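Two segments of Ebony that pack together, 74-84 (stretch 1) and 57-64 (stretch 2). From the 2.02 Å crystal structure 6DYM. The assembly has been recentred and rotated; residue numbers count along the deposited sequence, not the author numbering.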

# COMPACT_ATOMS: atom_id res chain seq x y z
N GLY A 74 -2.98 -3.52 -12.75
CA GLY A 74 -2.42 -3.01 -11.51
C GLY A 74 -3.29 -1.92 -10.94
O GLY A 74 -4.17 -1.38 -11.61
N THR A 75 -3.04 -1.60 -9.67
CA THR A 75 -3.81 -0.54 -9.04
C THR A 75 -3.01 0.09 -7.91
O THR A 75 -2.23 -0.58 -7.23
CB THR A 75 -5.17 -1.05 -8.53
OG1 THR A 75 -5.98 0.07 -8.15
CG2 THR A 75 -5.00 -1.98 -7.32
N ALA A 76 -3.22 1.39 -7.72
CA ALA A 76 -2.59 2.16 -6.66
C ALA A 76 -3.68 2.88 -5.88
O ALA A 76 -4.36 3.75 -6.43
CB ALA A 76 -1.58 3.16 -7.22
N LEU A 77 -3.86 2.51 -4.62
CA LEU A 77 -4.88 3.08 -3.76
C LEU A 77 -4.23 4.07 -2.80
O LEU A 77 -3.30 3.71 -2.07
CB LEU A 77 -5.62 1.98 -2.99
CG LEU A 77 -6.11 0.81 -3.84
CD1 LEU A 77 -6.95 -0.15 -3.02
CD2 LEU A 77 -6.89 1.32 -5.05
N ASN A 78 -4.71 5.31 -2.81
CA ASN A 78 -4.10 6.40 -2.06
C ASN A 78 -5.17 7.17 -1.29
O ASN A 78 -6.31 7.28 -1.74
CB ASN A 78 -3.36 7.36 -2.97
CG ASN A 78 -2.38 6.66 -3.86
OD1 ASN A 78 -1.49 5.96 -3.38
ND2 ASN A 78 -2.53 6.81 -5.18
N PHE A 79 -4.76 7.70 -0.14
CA PHE A 79 -5.56 8.61 0.66
C PHE A 79 -4.70 9.77 1.12
O PHE A 79 -3.47 9.67 1.21
CB PHE A 79 -6.14 7.93 1.91
CG PHE A 79 -7.39 7.15 1.67
CD1 PHE A 79 -8.55 7.79 1.25
CD2 PHE A 79 -7.44 5.79 1.92
CE1 PHE A 79 -9.71 7.07 1.05
CE2 PHE A 79 -8.59 5.07 1.73
CZ PHE A 79 -9.73 5.71 1.29
N ASP A 80 -5.35 10.89 1.41
CA ASP A 80 -4.74 11.90 2.26
C ASP A 80 -4.48 11.28 3.62
O ASP A 80 -5.42 10.82 4.29
CB ASP A 80 -5.67 13.11 2.36
CG ASP A 80 -5.05 14.28 3.13
OD1 ASP A 80 -4.18 14.05 4.00
OD2 ASP A 80 -5.44 15.43 2.86
N ALA A 81 -3.21 11.25 4.04
CA ALA A 81 -2.87 10.59 5.29
C ALA A 81 -3.64 11.16 6.47
O ALA A 81 -3.88 10.45 7.46
CB ALA A 81 -1.36 10.70 5.55
N ARG A 82 -4.05 12.43 6.40
CA ARG A 82 -4.78 13.09 7.47
C ARG A 82 -6.29 13.14 7.21
O ARG A 82 -6.99 13.95 7.83
CB ARG A 82 -4.22 14.49 7.70
CG ARG A 82 -2.71 14.51 7.96
CD ARG A 82 -2.29 15.83 8.60
NE ARG A 82 -0.84 15.94 8.77
CZ ARG A 82 -0.14 15.31 9.71
NH1 ARG A 82 1.17 15.49 9.81
NH2 ARG A 82 -0.76 14.50 10.55
N ASN A 83 -6.79 12.30 6.31
CA ASN A 83 -8.20 12.32 5.93
C ASN A 83 -8.62 10.94 5.44
O ASN A 83 -9.26 10.79 4.39
CB ASN A 83 -8.47 13.39 4.87
CG ASN A 83 -9.94 13.72 4.72
OD1 ASN A 83 -10.71 13.64 5.68
ND2 ASN A 83 -10.35 14.08 3.51
N GLU A 84 -8.26 9.90 6.19
CA GLU A 84 -8.48 8.49 5.91
C GLU A 84 -9.73 7.98 6.62
O GLU A 84 -9.97 8.34 7.78
CB GLU A 84 -7.28 7.66 6.36
CG GLU A 84 -6.20 7.57 5.31
CD GLU A 84 -5.11 6.56 5.62
OE1 GLU A 84 -5.22 5.84 6.63
OE2 GLU A 84 -4.14 6.50 4.84
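Stretch 2 (57-64) ERDLSFVV

Where the regular pairing of two strands runs out, side chains take over the backbone's work: Asn78 N donates to Ser61 OG at 2.9 Å, and Asn78 ND2 donates to Leu60 O, also at 2.9 Å, both nearly linear. One asparagine thus holds the loop of stretch 2 through its main chain and its amide at once. A water extends the clasp, accepting from Leu60 N at 3.2 Å, donating to Asn78 O at 2.9 Å, and lying 2.7 Å from Ser61 OG in a further hydrogen bond.

Stretch 2 leaves a helix at Asp59, whose positive phi (61°) breaks the helical path, passes through Leu60 and Ser61, and enters a strand at Phe62 that runs on past Val64. That strand runs antiparallel to strand 74-80, with 162° between their directions and a closest axis approach of 4.5 Å. Ala76 faces Phe62 in a hydrogen-bonded pair, Ala76 N to Phe62 O at 3.0 Å and Phe62 N to Ala76 O at 3.1 Å. Two residues along, Val64 N reaches Gly74 O at 2.8 Å. Between them Thr75 and Val63 form the non-hydrogen-bonded pair, their CA atoms 4.3 Å apart; Thr75, with chi1 t, adds a bond from OG1 to Phe62 O at 2.9 Å, so that this carbonyl accepts twice.

Side chains follow the alternation. Ala76 and Phe62 share a face, and the ring of Phe62, with chi1 p, lies over the methyl: Ala76 CB is 3.8 Å from the Phe62 ring centroid, over the ring face. Beyond the strand pairing, Leu60 points toward stretch 1 and brings CD1 within 3.5 Å of Asp80 N. Arg58 CG meets the edge of the Phe79 ring, 4.0 Å from CE1, while its guanidinium presents a face to Asn83, CZ to ND2 3.5 Å.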

# COMPACT_ATOMS: atom_id res chain seq x y z
N GLU A 57 -14.40 8.37 -4.32
CA GLU A 57 -14.81 9.77 -4.30
C GLU A 57 -13.65 10.71 -3.98
O GLU A 57 -13.62 11.85 -4.47
CB GLU A 57 -15.95 9.96 -3.30
CG GLU A 57 -17.22 9.20 -3.70
CD GLU A 57 -18.50 9.96 -3.39
OE1 GLU A 57 -18.67 10.41 -2.24
OE2 GLU A 57 -19.35 10.09 -4.30
N ARG A 58 -12.68 10.27 -3.17
CA ARG A 58 -11.52 11.12 -2.89
C ARG A 58 -10.69 11.40 -4.14
O ARG A 58 -9.95 12.40 -4.16
CB ARG A 58 -10.65 10.49 -1.81
CG ARG A 58 -11.35 10.35 -0.47
CD ARG A 58 -11.68 11.70 0.11
NE ARG A 58 -12.24 11.56 1.46
CZ ARG A 58 -13.05 12.44 2.03
NH1 ARG A 58 -13.40 13.55 1.38
NH2 ARG A 58 -13.50 12.22 3.26
N ASP A 59 -10.78 10.55 -5.16
CA ASP A 59 -10.15 10.79 -6.47
C ASP A 59 -8.63 10.91 -6.37
O ASP A 59 -8.01 11.76 -7.02
CB ASP A 59 -10.75 12.04 -7.14
CG ASP A 59 -10.48 12.08 -8.64
OD1 ASP A 59 -10.55 11.02 -9.30
OD2 ASP A 59 -10.19 13.17 -9.16
N LEU A 60 -8.01 10.04 -5.57
CA LEU A 60 -6.56 9.99 -5.46
C LEU A 60 -5.98 8.66 -5.91
O LEU A 60 -4.75 8.52 -5.98
CB LEU A 60 -6.12 10.28 -4.02
CG LEU A 60 -6.53 11.62 -3.41
CD1 LEU A 60 -6.17 11.65 -1.94
CD2 LEU A 60 -5.87 12.78 -4.15
N SER A 61 -6.82 7.68 -6.23
CA SER A 61 -6.39 6.35 -6.61
C SER A 61 -6.62 6.13 -8.10
O SER A 61 -7.35 6.89 -8.75
CB SER A 61 -7.14 5.29 -5.79
OG SER A 61 -7.08 5.59 -4.41
N PHE A 62 -5.99 5.09 -8.64
CA PHE A 62 -6.11 4.81 -10.06
C PHE A 62 -5.88 3.33 -10.33
O PHE A 62 -5.38 2.60 -9.48
CB PHE A 62 -5.15 5.67 -10.90
CG PHE A 62 -3.68 5.48 -10.56
CD1 PHE A 62 -2.95 4.45 -11.13
CD2 PHE A 62 -3.04 6.37 -9.71
CE1 PHE A 62 -1.61 4.28 -10.83
CE2 PHE A 62 -1.69 6.21 -9.41
CZ PHE A 62 -0.98 5.17 -9.98
N VAL A 63 -6.28 2.91 -11.52
CA VAL A 63 -5.97 1.58 -12.04
C VAL A 63 -5.06 1.74 -13.25
O VAL A 63 -5.01 2.80 -13.89
CB VAL A 63 -7.25 0.79 -12.41
CG1 VAL A 63 -8.05 0.43 -11.17
CG2 VAL A 63 -8.11 1.59 -13.39
N VAL A 64 -4.33 0.68 -13.57
CA VAL A 64 -3.44 0.66 -14.72
C VAL A 64 -4.00 -0.33 -15.73
O VAL A 64 -4.18 -1.51 -15.42
CB VAL A 64 -2.00 0.30 -14.33
CG1 VAL A 64 -1.13 0.20 -15.59
CG2 VAL A 64 -1.44 1.34 -13.39
O HOH W 1 -8.61 7.63 -3.49